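Local coordinates for CLIP-associating protein 2 (Mus musculus, PDB 3WOZ) that contributes to microtubule dynamics through TOG domains built of HEAT repeats, which probably bind tubulin, at residues S20-G25 and G60-M65; E49-M54 and V71-V76; K110-T115 and L148-T153; F119-Q124 and K156-R161. All coordinates share one frame; numbering follows the deposited sequence. Where two conformers were deposited one is given.

In the fold
The four contacts illustrate how an all-helical HEAT-repeat solenoid is assembled from many small joints, all within one TOG domain. Interactions 1 and 2 share helix 60-77, which meets helix 19-34 near its start and helix 41-54 further on; their segments alternate along the chain and their centres lie about 13 Å apart. Interactions 3 and 4 follow later in the chain, alternating likewise, with centres about 12 Å apart. The two pairs are joined where I74 of interaction 2 packs on I114 and T115 of interaction 3, and on F119 of interaction 4. Interactions 1 and 4, with centres about 34 Å apart, do not touch, whereas interaction 2 touches each of the other three.

Interaction 1 of 4, residues S20-G25 and G60-M65; sequences SERKEG and GKVFSM
R22 lays its side chain against V62 while its guanidinium is gripped from beyond the pair: NE forms a salt bridge with D57 OD2, and NH1 is hydrogen-bonded to the carbonyl O of S16. The setting is the alpha-solenoid of a HEAT-repeat TOG domain, where helices pack side by side. Helices 19-34 and 60-77 are neighbours of this kind, and the axes of 20-25 and 60-65 run almost parallel, 19° apart in direction and 9.4 Å at their closest. The CA atoms of K23 and V62 come within 5.5 Å.

The R22 and V62 side chains cross at about a right angle. A bend at the third torsion of R22 (chi3 -56°) carries NE back toward the methyl that its own CB already touches, so that V62 CG1 is 3.8 Å from R22 CB and 3.7 Å from R22 NE, at the guanidinium edge and near its plane. The polar head is thus fixed by D57 and S16, and its edge packs on an apolar surface. M54 of helix 41-54 touches both side chains, while W19 and L26 add to the packing round V62.

One turn further along, the selenomethionine M65 meets the aliphatic part of K23, whose chain is extended beyond CG. M65 SE lies 3.5 Å from K23 CG. The terminal methyl then swings round (chi3 64°) toward the backbone, bringing M65 CE to 3.4 Å from K23 O.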
# COMPACT_ATOMS: atom_id res chain seq x y z
N SER A 20 9.58 25.94 0.70
CA SER A 20 9.79 26.47 2.04
C SER A 20 8.46 26.62 2.78
O SER A 20 8.37 26.37 3.98
CB SER A 20 10.50 27.83 1.95
OG SER A 20 11.05 28.20 3.20
N GLU A 21 7.43 27.00 2.03
CA GLU A 21 6.09 27.17 2.55
C GLU A 21 5.42 25.82 2.82
O GLU A 21 4.70 25.67 3.81
CB GLU A 21 5.25 27.99 1.57
CG GLU A 21 5.64 29.47 1.53
CD GLU A 21 4.62 30.34 2.22
OE1 GLU A 21 3.58 30.65 1.59
OE2 GLU A 21 4.85 30.73 3.39
N ARG A 22 5.68 24.84 1.95
CA ARG A 22 5.19 23.47 2.17
C ARG A 22 5.80 22.87 3.44
O ARG A 22 5.10 22.19 4.20
CB ARG A 22 5.47 22.58 0.96
CG ARG A 22 4.65 22.93 -0.27
CD ARG A 22 4.63 21.82 -1.31
NE ARG A 22 5.97 21.41 -1.74
CZ ARG A 22 6.67 22.00 -2.71
NH1 ARG A 22 6.19 23.05 -3.37
NH2 ARG A 22 7.88 21.53 -3.01
N LYS A 23 7.09 23.12 3.65
CA LYS A 23 7.79 22.69 4.85
C LYS A 23 7.15 23.29 6.11
O LYS A 23 6.87 22.57 7.07
CB LYS A 23 9.27 23.09 4.76
CG LYS A 23 10.07 22.94 6.04
CD LYS A 23 11.47 23.51 5.90
CE LYS A 23 12.20 23.54 7.24
NZ LYS A 23 13.62 23.98 7.09
N GLU A 24 6.91 24.60 6.07
CA GLU A 24 6.30 25.30 7.20
C GLU A 24 4.87 24.81 7.46
O GLU A 24 4.47 24.68 8.61
CB GLU A 24 6.32 26.82 6.97
CG GLU A 24 6.59 27.63 8.24
CD GLU A 24 7.95 27.33 8.88
OE1 GLU A 24 8.94 27.10 8.15
OE2 GLU A 24 8.02 27.33 10.13
N GLY A 25 4.14 24.54 6.38
CA GLY A 25 2.80 23.95 6.48
C GLY A 25 2.78 22.59 7.15
O GLY A 25 1.93 22.33 8.01
N GLY A 60 13.10 16.97 -1.88
CA GLY A 60 13.47 15.86 -0.99
C GLY A 60 13.15 16.04 0.49
O GLY A 60 12.71 15.10 1.14
N LYS A 61 13.36 17.25 1.01
CA LYS A 61 13.11 17.53 2.43
C LYS A 61 11.62 17.56 2.71
O LYS A 61 11.15 16.97 3.68
CB LYS A 61 13.79 18.84 2.85
CG LYS A 61 13.48 19.33 4.27
CD LYS A 61 14.02 18.37 5.34
CE LYS A 61 13.88 18.96 6.74
NZ LYS A 61 14.07 17.93 7.79
N VAL A 62 10.87 18.22 1.83
CA VAL A 62 9.41 18.29 1.95
C VAL A 62 8.81 16.89 1.92
O VAL A 62 7.96 16.55 2.75
CB VAL A 62 8.79 19.18 0.84
CG1 VAL A 62 7.27 19.20 0.96
CG2 VAL A 62 9.35 20.60 0.90
N PHE A 63 9.28 16.06 0.97
CA PHE A 63 8.75 14.71 0.78
C PHE A 63 9.01 13.80 1.99
O PHE A 63 8.11 13.09 2.42
CB PHE A 63 9.30 14.09 -0.52
CG PHE A 63 8.80 12.69 -0.79
CD1 PHE A 63 9.64 11.59 -0.63
CD2 PHE A 63 7.48 12.47 -1.19
CE1 PHE A 63 9.19 10.30 -0.88
CE2 PHE A 63 7.02 11.18 -1.44
CZ PHE A 63 7.87 10.09 -1.28
N SER A 64 10.22 13.85 2.52
CA SER A 64 10.56 13.10 3.73
C SER A 64 9.77 13.54 4.95
O SER A 64 9.35 12.71 5.76
CB SER A 64 12.06 13.17 4.02
OG SER A 64 12.73 12.15 3.30
N MSE A 65 9.56 14.85 5.08
CA MSE A 65 8.70 15.40 6.14
C MSE A 65 7.23 14.98 5.97
O MSE A 65 6.53 14.76 6.96
CB MSE A 65 8.76 16.93 6.14
CG MSE A 65 10.06 17.51 6.66
SE MSE A 65 9.92 19.46 6.55
CE MSE A 65 8.44 19.70 7.80

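Interaction 2 of 4, residues E49-M54 and V71-V76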
# COMPACT_ATOMS: atom_id res chain seq x y z
N GLU A 49 -6.45 15.44 -0.62
CA GLU A 49 -6.16 15.88 -1.98
C GLU A 49 -4.76 16.49 -2.08
O GLU A 49 -4.04 16.26 -3.06
CB GLU A 49 -7.22 16.86 -2.47
CG GLU A 49 -8.58 16.19 -2.71
CD GLU A 49 -9.73 17.18 -2.88
OE1 GLU A 49 -9.50 18.41 -2.79
OE2 GLU A 49 -10.87 16.72 -3.09
N ILE A 50 -4.37 17.24 -1.05
CA ILE A 50 -3.02 17.78 -0.92
C ILE A 50 -1.98 16.66 -0.78
O ILE A 50 -0.93 16.70 -1.42
CB ILE A 50 -2.91 18.75 0.28
CG1 ILE A 50 -3.67 20.05 -0.03
CG2 ILE A 50 -1.45 19.05 0.62
CD1 ILE A 50 -3.95 20.92 1.20
N PHE A 51 -2.29 15.66 0.05
CA PHE A 51 -1.38 14.55 0.30
C PHE A 51 -1.20 13.66 -0.93
O PHE A 51 -0.10 13.15 -1.17
CB PHE A 51 -1.84 13.73 1.51
CG PHE A 51 -1.34 14.24 2.83
CD1 PHE A 51 -0.48 15.33 2.91
CD2 PHE A 51 -1.70 13.60 4.01
CE1 PHE A 51 -0.00 15.79 4.13
CE2 PHE A 51 -1.23 14.05 5.24
CZ PHE A 51 -0.38 15.15 5.30
N THR A 52 -2.28 13.48 -1.69
CA THR A 52 -2.25 12.74 -2.95
C THR A 52 -1.20 13.34 -3.90
O THR A 52 -0.40 12.60 -4.48
CB THR A 52 -3.64 12.73 -3.64
OG1 THR A 52 -4.59 12.09 -2.78
CG2 THR A 52 -3.60 11.98 -4.98
N ARG A 53 -1.20 14.66 -4.01
CA ARG A 53 -0.23 15.38 -4.84
C ARG A 53 1.17 15.37 -4.22
O ARG A 53 2.17 15.33 -4.94
CB ARG A 53 -0.69 16.82 -5.08
CG ARG A 53 -1.98 16.95 -5.88
CD ARG A 53 -2.16 18.36 -6.42
NE ARG A 53 -2.05 19.36 -5.37
CZ ARG A 53 -3.07 19.78 -4.63
NH1 ARG A 53 -4.29 19.27 -4.82
NH2 ARG A 53 -2.88 20.70 -3.70
N MSE A 54 1.22 15.40 -2.89
CA MSE A 54 2.48 15.38 -2.15
C MSE A 54 3.31 14.11 -2.40
O MSE A 54 4.52 14.11 -2.22
CB MSE A 54 2.24 15.57 -0.65
CG MSE A 54 3.25 16.50 0.01
SE MSE A 54 2.59 17.34 1.64
CE MSE A 54 3.22 19.17 1.34
N VAL A 71 2.31 9.25 9.30
CA VAL A 71 2.20 8.33 10.43
C VAL A 71 1.17 8.86 11.44
O VAL A 71 0.24 8.15 11.82
CB VAL A 71 3.57 8.09 11.11
CG1 VAL A 71 3.42 7.31 12.42
CG2 VAL A 71 4.51 7.36 10.16
N ASP A 72 1.34 10.12 11.83
CA ASP A 72 0.42 10.80 12.74
C ASP A 72 -0.96 11.00 12.14
O ASP A 72 -1.97 10.88 12.84
CB ASP A 72 1.00 12.16 13.14
CG ASP A 72 2.23 12.02 14.00
OD1 ASP A 72 3.35 12.22 13.47
OD2 ASP A 72 2.07 11.69 15.19
N PHE A 73 -0.99 11.32 10.85
CA PHE A 73 -2.23 11.56 10.12
C PHE A 73 -3.08 10.30 10.06
O PHE A 73 -4.26 10.33 10.38
CB PHE A 73 -1.92 12.08 8.71
CG PHE A 73 -3.13 12.26 7.84
CD1 PHE A 73 -3.32 11.46 6.71
CD2 PHE A 73 -4.08 13.24 8.13
CE1 PHE A 73 -4.42 11.64 5.89
CE2 PHE A 73 -5.19 13.42 7.31
CZ PHE A 73 -5.36 12.62 6.19
N ILE A 74 -2.45 9.19 9.67
CA ILE A 74 -3.12 7.90 9.64
C ILE A 74 -3.61 7.49 11.04
O ILE A 74 -4.76 7.08 11.20
CB ILE A 74 -2.22 6.79 9.04
CG1 ILE A 74 -1.92 7.08 7.56
CG2 ILE A 74 -2.88 5.43 9.17
CD1 ILE A 74 -0.67 6.39 7.03
N GLN A 75 -2.74 7.62 12.04
CA GLN A 75 -3.09 7.22 13.41
C GLN A 75 -4.27 8.01 13.99
O GLN A 75 -5.09 7.44 14.70
CB GLN A 75 -1.87 7.28 14.33
CG GLN A 75 -0.91 6.11 14.13
CD GLN A 75 0.44 6.31 14.79
OE1 GLN A 75 0.78 7.41 15.22
NE2 GLN A 75 1.21 5.24 14.87
N VAL A 76 -4.35 9.29 13.66
CA VAL A 76 -5.42 10.15 14.18
C VAL A 76 -6.75 9.97 13.43
O VAL A 76 -7.81 9.95 14.04
CB VAL A 76 -4.97 11.64 14.22
CG1 VAL A 76 -6.15 12.60 14.37
CG2 VAL A 76 -3.95 11.85 15.34
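F51 and F73 meet as a T-shaped aromatic pair, with F51 supplying the edge and F73 the face. The ring centroids are 5.0 Å apart and the planes stand at 87°. F51 CE2 comes down off-centre, toward the rim of the F73 ring, 3.6 Å from F73 CD1 and 3.7 Å from F73 CG. Its neighbour F51 CD2 adds a second foothold, 3.8 Å from F73 CE1. The backbones stay well apart, with the CA atoms of these two residues 10.3 Å from each other, and the side chains bridge the distance. F73 reaches across because its CG is anti to the backbone N (chi1 176°), which throws the ring out from helix 60-77 toward helix 41-54.

Further aromatic contacts extend the pair: F51 is also edge-to-face with F66, and the ring of F73 meets that of H77. Apolar packing completes the surroundings, with L29 and W84 against F51, and L44, L47 and C48 against F73. Were F73 replaced by an alanine, the CD2-CE2 edge of F51 would probably lose the face it points at, and a gap would be likely to open beside L44 and L47.

Chemically, the joint relies on dispersion and on the attraction of positively polarised ring hydrogens for a pi face, so this buried seam between helices 41-54 and 60-77 demands no polar partner for either ring.

Interaction 3 of 4, residues K110-T115 and L148-T153; sequences KALDIT and LKYIET
Y150 overlaps L112 with one edge of its ring, the CD2-CE2 side, while its hydroxyl reaches on to T115. L112 CD2 sits 3.7 Å from both Y150 CD2 and Y150 CE2, so one leucine methyl spans that ring bond. The same CE2 of Y150 comes to 3.6 Å from the main-chain O of L112, which lies at the ring edge and close to its plane. Y150 is placed there by a first torsion that sets CG anti to the backbone N (chi1 -166°), directing the ring from helix 141-155 toward helix 102-118, across 8.2 Å between the CA atoms of L112 and Y150.

At the far end of the ring, T115 CG2 approaches Y150 OH to 3.8 Å, the two side chains crossing at about a right angle. The threonine offers this methyl because its hydroxyl is used within its own helix: T115 OG1 donates to A111 O over 2.8 Å, a bond that holds the side chain's rotation. That carbonyl oxygen also accepts from T115 N, and the two donors arrive from opposite faces of its plane.

Such interhelical packing, deep in the solenoid of a TOG domain, is shared with the adjoining helices. Helix 85-96 contributes L92 against L112, L88 and L92 against T115, and L89 against Y150; helix 121-133 adds L128 beside Y150, and I74 of helix 60-77 abuts T115.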
# COMPACT_ATOMS: atom_id res chain seq x y z
N LYS A 110 7.74 2.48 7.08
CA LYS A 110 7.06 2.84 8.32
C LYS A 110 5.61 3.24 8.06
O LYS A 110 4.70 2.77 8.75
CB LYS A 110 7.82 3.97 9.03
CG LYS A 110 7.09 4.57 10.25
CD LYS A 110 6.98 3.56 11.39
CE LYS A 110 6.43 4.21 12.65
NZ LYS A 110 6.07 3.17 13.65
N ALA A 111 5.40 4.11 7.07
CA ALA A 111 4.06 4.51 6.66
C ALA A 111 3.21 3.31 6.22
O ALA A 111 2.02 3.23 6.54
CB ALA A 111 4.12 5.56 5.56
N LEU A 112 3.82 2.38 5.48
CA LEU A 112 3.15 1.14 5.08
C LEU A 112 2.76 0.29 6.28
O LEU A 112 1.66 -0.26 6.31
CB LEU A 112 4.03 0.31 4.14
CG LEU A 112 4.15 0.70 2.67
CD1 LEU A 112 5.29 -0.08 2.02
CD2 LEU A 112 2.83 0.45 1.91
N ASP A 113 3.66 0.19 7.27
CA ASP A 113 3.41 -0.61 8.46
C ASP A 113 2.25 -0.03 9.27
O ASP A 113 1.39 -0.77 9.75
CB ASP A 113 4.66 -0.70 9.35
CG ASP A 113 5.79 -1.50 8.71
OD1 ASP A 113 5.56 -2.25 7.73
OD2 ASP A 113 6.92 -1.40 9.22
N ILE A 114 2.23 1.30 9.40
CA ILE A 114 1.15 2.02 10.07
C ILE A 114 -0.17 1.77 9.35
O ILE A 114 -1.16 1.40 9.97
CB ILE A 114 1.45 3.55 10.17
CG1 ILE A 114 2.74 3.81 10.97
CG2 ILE A 114 0.27 4.32 10.75
CD1 ILE A 114 2.73 3.28 12.38
N THR A 115 -0.17 1.96 8.03
CA THR A 115 -1.34 1.67 7.19
C THR A 115 -1.87 0.27 7.44
O THR A 115 -3.06 0.09 7.69
CB THR A 115 -1.01 1.83 5.69
OG1 THR A 115 -0.51 3.14 5.45
CG2 THR A 115 -2.26 1.60 4.81
N LEU A 148 4.04 -7.58 -3.30
CA LEU A 148 4.06 -8.96 -2.81
C LEU A 148 4.43 -9.07 -1.33
O LEU A 148 3.78 -9.79 -0.57
CB LEU A 148 4.98 -9.83 -3.67
CG LEU A 148 4.57 -10.05 -5.14
CD1 LEU A 148 5.76 -10.57 -5.96
CD2 LEU A 148 3.35 -10.97 -5.29
N LYS A 149 5.48 -8.36 -0.92
CA LYS A 149 5.87 -8.35 0.49
C LYS A 149 4.73 -7.88 1.39
O LYS A 149 4.50 -8.43 2.46
CB LYS A 149 7.12 -7.50 0.72
CG LYS A 149 8.42 -8.18 0.35
CD LYS A 149 9.60 -7.28 0.68
CE LYS A 149 10.93 -8.02 0.61
NZ LYS A 149 12.05 -7.03 0.63
N TYR A 150 4.00 -6.87 0.93
CA TYR A 150 2.87 -6.33 1.68
C TYR A 150 1.73 -7.35 1.77
O TYR A 150 1.20 -7.58 2.86
CB TYR A 150 2.40 -5.01 1.07
CG TYR A 150 1.47 -4.21 1.96
CD1 TYR A 150 0.11 -4.55 2.08
CD2 TYR A 150 1.93 -3.11 2.67
CE1 TYR A 150 -0.75 -3.82 2.88
CE2 TYR A 150 1.07 -2.36 3.47
CZ TYR A 150 -0.27 -2.73 3.58
OH TYR A 150 -1.12 -1.99 4.37
N ILE A 151 1.37 -7.96 0.64
CA ILE A 151 0.39 -9.06 0.63
C ILE A 151 0.77 -10.09 1.68
O ILE A 151 -0.02 -10.41 2.55
CB ILE A 151 0.32 -9.84 -0.72
CG1 ILE A 151 0.34 -8.91 -1.95
CG2 ILE A 151 -0.88 -10.80 -0.74
CD1 ILE A 151 -0.93 -8.20 -2.25
N GLU A 152 2.00 -10.59 1.57
CA GLU A 152 2.49 -11.63 2.47
C GLU A 152 2.31 -11.25 3.94
O GLU A 152 1.82 -12.06 4.73
CB GLU A 152 3.96 -11.97 2.20
CG GLU A 152 4.30 -13.41 2.56
CD GLU A 152 5.63 -13.57 3.26
OE1 GLU A 152 6.59 -12.83 2.94
OE2 GLU A 152 5.73 -14.47 4.13
N THR A 153 2.69 -10.02 4.29
CA THR A 153 2.57 -9.56 5.68
C THR A 153 1.10 -9.41 6.10
O THR A 153 0.74 -9.73 7.23
CB THR A 153 3.34 -8.24 5.90
OG1 THR A 153 4.66 -8.36 5.35
CG2 THR A 153 3.45 -7.91 7.38

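Interaction 4 of 4, residues F119-Q124 and K156-R161; sequences FPNDLQ and KQMDPR
N121 and Q157 are joined amide to amide: Q157 NE2 donates to N121 OD1 over 2.9 Å, with an almost straight angle of 171° at the hydrogen. The acceptor lies in the amide plane of Q157, whereas the donor stands a little out of the carbonyl plane of N121, and the two amides are turned 57° against each other. Beside this bond, N121 CB packs on CG of the selenomethionine M158 at 3.7 Å, so polar and apolar contacts hold the two chain segments together.

Q157 NE2 is held twice, because it also donates to the main-chain O of R116, in the last turn of helix 102-118. Its reach comes from CG sitting between the backbone N and the carbonyl carbon (chi1 67°), followed by an extended chain. The backbone of N121 belongs to the first turn of helix 121-133, with P120 at the N-cap position and P120 O accepting from Q124 N. L154 and D162 also touch N121, while M158 rests on L202 of helix 186-202. A leucine in place of N121 would probably leave Q157 NE2 with R116 O but without its side-chain acceptor, so that the glutamine amide is less firmly oriented.

Here two connecting segments, one leading into helix 121-133 and one following helix 141-155, meet at an edge of the helical stack, as befits the inter-helix turns of a HEAT-repeat solenoid.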
# COMPACT_ATOMS: atom_id res chain seq x y z
N PHE A 119 -6.19 -0.25 9.26
CA PHE A 119 -7.37 -0.37 8.39
C PHE A 119 -7.87 -1.80 8.34
O PHE A 119 -7.09 -2.72 8.54
CB PHE A 119 -7.04 0.12 6.98
CG PHE A 119 -6.76 1.59 6.89
CD1 PHE A 119 -7.81 2.51 6.80
CD2 PHE A 119 -5.45 2.07 6.88
CE1 PHE A 119 -7.56 3.87 6.71
CE2 PHE A 119 -5.19 3.43 6.80
CZ PHE A 119 -6.24 4.34 6.71
N PRO A 120 -9.18 -2.00 8.06
CA PRO A 120 -9.69 -3.38 7.97
C PRO A 120 -8.91 -4.20 6.94
O PRO A 120 -8.54 -3.68 5.89
CB PRO A 120 -11.14 -3.20 7.51
CG PRO A 120 -11.51 -1.81 7.92
CD PRO A 120 -10.24 -1.01 7.81
N ASN A 121 -8.65 -5.46 7.26
CA ASN A 121 -7.84 -6.33 6.42
C ASN A 121 -8.46 -6.64 5.05
O ASN A 121 -7.77 -6.59 4.03
CB ASN A 121 -7.49 -7.63 7.16
CG ASN A 121 -6.50 -7.42 8.30
OD1 ASN A 121 -5.61 -6.57 8.23
ND2 ASN A 121 -6.64 -8.22 9.35
N ASP A 122 -9.76 -6.95 5.04
CA ASP A 122 -10.45 -7.27 3.79
C ASP A 122 -10.36 -6.13 2.78
O ASP A 122 -10.02 -6.36 1.62
CB ASP A 122 -11.92 -7.69 4.04
CG ASP A 122 -12.74 -6.61 4.74
OD1 ASP A 122 -12.17 -5.75 5.45
OD2 ASP A 122 -13.98 -6.63 4.57
N LEU A 123 -10.62 -4.91 3.25
CA LEU A 123 -10.52 -3.70 2.43
C LEU A 123 -9.11 -3.48 1.86
O LEU A 123 -8.95 -3.16 0.67
CB LEU A 123 -10.95 -2.46 3.22
CG LEU A 123 -12.39 -2.30 3.75
CD1 LEU A 123 -12.52 -0.93 4.40
CD2 LEU A 123 -13.46 -2.47 2.67
N GLN A 124 -8.09 -3.65 2.70
CA GLN A 124 -6.70 -3.59 2.26
C GLN A 124 -6.43 -4.64 1.20
O GLN A 124 -5.83 -4.36 0.17
CB GLN A 124 -5.74 -3.85 3.43
CG GLN A 124 -5.72 -2.81 4.52
CD GLN A 124 -4.59 -3.08 5.49
OE1 GLN A 124 -4.81 -3.30 6.68
NE2 GLN A 124 -3.37 -3.10 4.97
N LYS A 156 -0.53 -12.72 7.05
CA LYS A 156 -0.18 -13.20 8.38
C LYS A 156 -1.09 -12.64 9.48
O LYS A 156 -1.11 -13.16 10.59
CB LYS A 156 1.29 -12.87 8.72
CG LYS A 156 2.32 -13.32 7.69
CD LYS A 156 2.32 -14.83 7.48
CE LYS A 156 3.21 -15.24 6.31
NZ LYS A 156 4.66 -15.09 6.62
N GLN A 157 -1.84 -11.58 9.16
CA GLN A 157 -2.73 -10.96 10.14
C GLN A 157 -4.22 -11.06 9.77
O GLN A 157 -5.09 -10.64 10.54
CB GLN A 157 -2.31 -9.50 10.41
CG GLN A 157 -2.48 -8.54 9.23
CD GLN A 157 -2.08 -7.11 9.58
OE1 GLN A 157 -0.98 -6.85 10.05
NE2 GLN A 157 -2.98 -6.16 9.32
N MSE A 158 -4.50 -11.60 8.59
CA MSE A 158 -5.87 -11.69 8.08
C MSE A 158 -6.70 -12.81 8.72
O MSE A 158 -6.15 -13.75 9.29
CB MSE A 158 -5.85 -11.93 6.57
CG MSE A 158 -5.91 -10.67 5.74
SE MSE A 158 -5.39 -11.05 3.91
CE MSE A 158 -6.97 -11.97 3.25
N ASP A 159 -8.01 -12.67 8.61
CA ASP A 159 -8.94 -13.78 8.86
C ASP A 159 -9.04 -14.61 7.59
O ASP A 159 -8.92 -14.06 6.49
CB ASP A 159 -10.33 -13.25 9.23
CG ASP A 159 -10.45 -12.89 10.70
OD1 ASP A 159 -9.64 -13.38 11.52
OD2 ASP A 159 -11.39 -12.13 11.03
N PRO A 160 -9.26 -15.93 7.72
CA PRO A 160 -9.44 -16.80 6.54
C PRO A 160 -10.52 -16.32 5.56
O PRO A 160 -10.35 -16.44 4.35
CB PRO A 160 -9.82 -18.14 7.16
CG PRO A 160 -9.13 -18.15 8.48
CD PRO A 160 -9.18 -16.72 8.96
N ARG A 161 -11.62 -15.76 6.07
CA ARG A 161 -12.73 -15.33 5.21
C ARG A 161 -12.53 -13.93 4.61
O ARG A 161 -13.44 -13.37 3.99
CB ARG A 161 -14.08 -15.47 5.93
CG ARG A 161 -15.34 -15.48 5.02
CD ARG A 161 -15.13 -16.19 3.67
NE ARG A 161 -14.84 -17.62 3.80
CZ ARG A 161 -14.09 -18.32 2.95
NH1 ARG A 161 -13.55 -17.74 1.89
NH2 ARG A 161 -13.88 -19.61 3.16